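Side-chain contact in conserved domain protein (Streptococcus pneumoniae, PDB 4IAJ), which is of unknown function and belongs to the DUF4649 family; it folds as a small alpha-beta protein with an antiparallel sheet: residues B[9-12]-B[18-21]. Numbering follows the deposited sequence.
Sequences ITYI and ERTV
Thr-10 and Thr-20 face each other in a non-hydrogen-bonded antiparallel pair, where the two residues make no backbone hydrogen bonds to each other; here the side chains supply the link, OG1 of Thr-10 lying 2.7 Å from OG1 of Thr-20 in a hydrogen bond that either hydroxyl could donate. Both threonines set OG1 beside their own backbone N and anti to the carbonyl carbon (chi1 -63° and -61°), which brings the two oxygens together across the strands. Next along the same face, the side chains of Ile-12 and Glu-18 lie side by side, pointing the same way; the carboxylate continues to Gln-47, bonding it through OE2.

The other face is built around the Tyr-11 ring. With CG held between backbone N and carbonyl carbon (chi1 59°), the ring leans over the neighbouring strand, and Arg-19 CB sits above its face, offset toward the rim, in a CH-pi contact 3.8 Å from the centroid. CG2 of Val-21 lies at the edge of the ring and also meets CB of Ile-9 at 4.0 Å. The Arg-19 chain leads away from the ring, its guanidinium plane almost at right angles to the ring plane; NE makes a salt bridge with Asp-13 and NH2 a hydrogen bond to the backbone O of His-59 of the second subunit.

Paired, nearly straight backbone bonds fix this register: Tyr-11 with Arg-19, and Ile-9 with Val-21, whose Ile-9 N to Val-21 O bond measures 2.8 Å. Alternating pair types, successive pairs sending their side chains to alternate faces, mark an antiparallel strand pair; five intervening residues make it a beta hairpin, joining strand 18-23, outermost within the chain, to its neighbour 7-12 in a four-stranded antiparallel sheet.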
ATOM      1  N   ILE B   9     -20.122 -11.784   8.494  1.00 23.93           N
ATOM      2  CA  ILE B   9     -19.649 -10.499   8.984  1.00 26.32           C
ATOM      3  C   ILE B   9     -20.350  -9.387   8.215  1.00 26.17           C
ATOM      4  O   ILE B   9     -20.345  -9.383   6.989  1.00 26.49           O
ATOM      5  CB  ILE B   9     -18.136 -10.329   8.812  1.00 24.92           C
ATOM      6  CG1 ILE B   9     -17.361 -11.483   9.471  1.00 25.00           C
ATOM      7  CG2 ILE B   9     -17.693  -8.995   9.386  1.00 25.26           C
ATOM      8  CD1 ILE B   9     -15.892 -11.524   9.074  1.00 25.34           C
ATOM      9  N   THR B  10     -20.954  -8.444   8.933  1.00 25.76           N
ATOM     10  CA  THR B  10     -21.571  -7.307   8.281  1.00 25.32           C
ATOM     11  C   THR B  10     -20.837  -6.053   8.744  1.00 22.84           C
ATOM     12  O   THR B  10     -20.577  -5.871   9.924  1.00 22.27           O
ATOM     13  CB  THR B  10     -23.073  -7.212   8.566  1.00 27.55           C
ATOM     14  OG1 THR B  10     -23.750  -8.357   8.027  1.00 28.75           O
ATOM     15  CG2 THR B  10     -23.650  -5.982   7.916  1.00 27.44           C
ATOM     16  N   TYR B  11     -20.461  -5.217   7.791  1.00 22.49           N
ATOM     17  CA  TYR B  11     -19.715  -4.004   8.092  1.00 20.71           C
ATOM     18  C   TYR B  11     -20.259  -2.860   7.266  1.00 21.11           C
ATOM     19  O   TYR B  11     -21.054  -3.067   6.340  1.00 21.02           O
ATOM     20  CB  TYR B  11     -18.220  -4.218   7.862  1.00 21.40           C
ATOM     21  CG  TYR B  11     -17.862  -4.622   6.472  1.00 20.92           C
ATOM     22  CD1 TYR B  11     -17.734  -3.684   5.461  1.00 22.05           C
ATOM     23  CD2 TYR B  11     -17.648  -5.947   6.168  1.00 24.07           C
ATOM     24  CE1 TYR B  11     -17.402  -4.073   4.166  1.00 25.92           C
ATOM     25  CE2 TYR B  11     -17.314  -6.340   4.897  1.00 24.96           C
ATOM     26  CZ  TYR B  11     -17.205  -5.413   3.898  1.00 25.27           C
ATOM     27  OH  TYR B  11     -16.878  -5.856   2.642  1.00 29.54           O
ATOM     28  N   ILE B  12     -19.863  -1.650   7.637  1.00 23.03           N
ATOM     29  CA  ILE B  12     -20.333  -0.431   6.977  1.00 25.01           C
ATOM     30  C   ILE B  12     -19.177   0.153   6.222  1.00 22.16           C
ATOM     31  O   ILE B  12     -18.154   0.447   6.829  1.00 20.46           O
ATOM     32  CB  ILE B  12     -20.816   0.645   7.970  1.00 28.15           C
ATOM     33  CG1 ILE B  12     -21.724   0.032   9.047  1.00 33.48           C
ATOM     34  CG2 ILE B  12     -21.518   1.776   7.223  1.00 27.94           C
ATOM     35  CD1 ILE B  12     -22.989  -0.596   8.521  1.00 36.91           C
ATOM     36  N   GLU B  18     -24.261  -1.105   4.215  1.00 27.47           N
ATOM     37  CA  GLU B  18     -23.948  -2.372   4.852  1.00 31.67           C
ATOM     38  C   GLU B  18     -23.511  -3.386   3.803  1.00 28.16           C
ATOM     39  O   GLU B  18     -24.149  -3.533   2.774  1.00 33.19           O
ATOM     40  CB  GLU B  18     -25.137  -2.934   5.627  1.00 36.60           C
ATOM     41  CG  GLU B  18     -25.414  -2.261   6.962  1.00 45.79           C
ATOM     42  CD  GLU B  18     -26.771  -2.641   7.541  1.00 51.58           C
ATOM     43  OE1 GLU B  18     -27.226  -3.780   7.296  1.00 52.71           O
ATOM     44  OE2 GLU B  18     -27.379  -1.799   8.241  1.00 58.52           O
ATOM     45  N   ARG B  19     -22.410  -4.059   4.086  1.00 28.48           N
ATOM     46  CA  ARG B  19     -21.908  -5.164   3.278  1.00 29.19           C
ATOM     47  C   ARG B  19     -21.830  -6.395   4.131  1.00 29.05           C
ATOM     48  O   ARG B  19     -21.394  -6.310   5.269  1.00 27.62           O
ATOM     49  CB  ARG B  19     -20.507  -4.860   2.770  1.00 28.61           C
ATOM     50  CG  ARG B  19     -20.406  -3.649   1.866  1.00 29.98           C
ATOM     51  CD  ARG B  19     -21.438  -3.689   0.765  1.00 32.74           C
ATOM     52  NE  ARG B  19     -21.426  -2.451   0.000  1.00 37.90           N
ATOM     53  CZ  ARG B  19     -22.449  -1.960  -0.692  1.00 38.44           C
ATOM     54  NH1 ARG B  19     -23.654  -2.571  -0.705  1.00 36.09           N
ATOM     55  NH2 ARG B  19     -22.265  -0.817  -1.351  1.00 34.49           N
ATOM     56  N   THR B  20     -22.220  -7.544   3.584  1.00 29.22           N
ATOM     57  CA  THR B  20     -22.130  -8.797   4.320  1.00 32.28           C
ATOM     58  C   THR B  20     -21.242  -9.774   3.550  1.00 30.95           C
ATOM     59  O   THR B  20     -21.430  -9.953   2.356  1.00 29.02           O
ATOM     60  CB  THR B  20     -23.521  -9.401   4.567  1.00 37.07           C
ATOM     61  OG1 THR B  20     -24.298  -8.485   5.349  1.00 37.32           O
ATOM     62  CG2 THR B  20     -23.418 -10.719   5.325  1.00 40.31           C
ATOM     63  N   VAL B  21     -20.263 -10.359   4.240  1.00 30.46           N
ATOM     64  CA  VAL B  21     -19.455 -11.450   3.685  1.00 31.69           C
ATOM     65  C   VAL B  21     -19.644 -12.667   4.568  1.00 30.55           C
ATOM     66  O   VAL B  21     -19.907 -12.529   5.757  1.00 28.63           O
ATOM     67  CB  VAL B  21     -17.957 -11.109   3.552  1.00 30.62           C
ATOM     68  CG1 VAL B  21     -17.768 -10.021   2.508  1.00 34.36           C
ATOM     69  CG2 VAL B  21     -17.339 -10.675   4.878  1.00 29.65           C
TER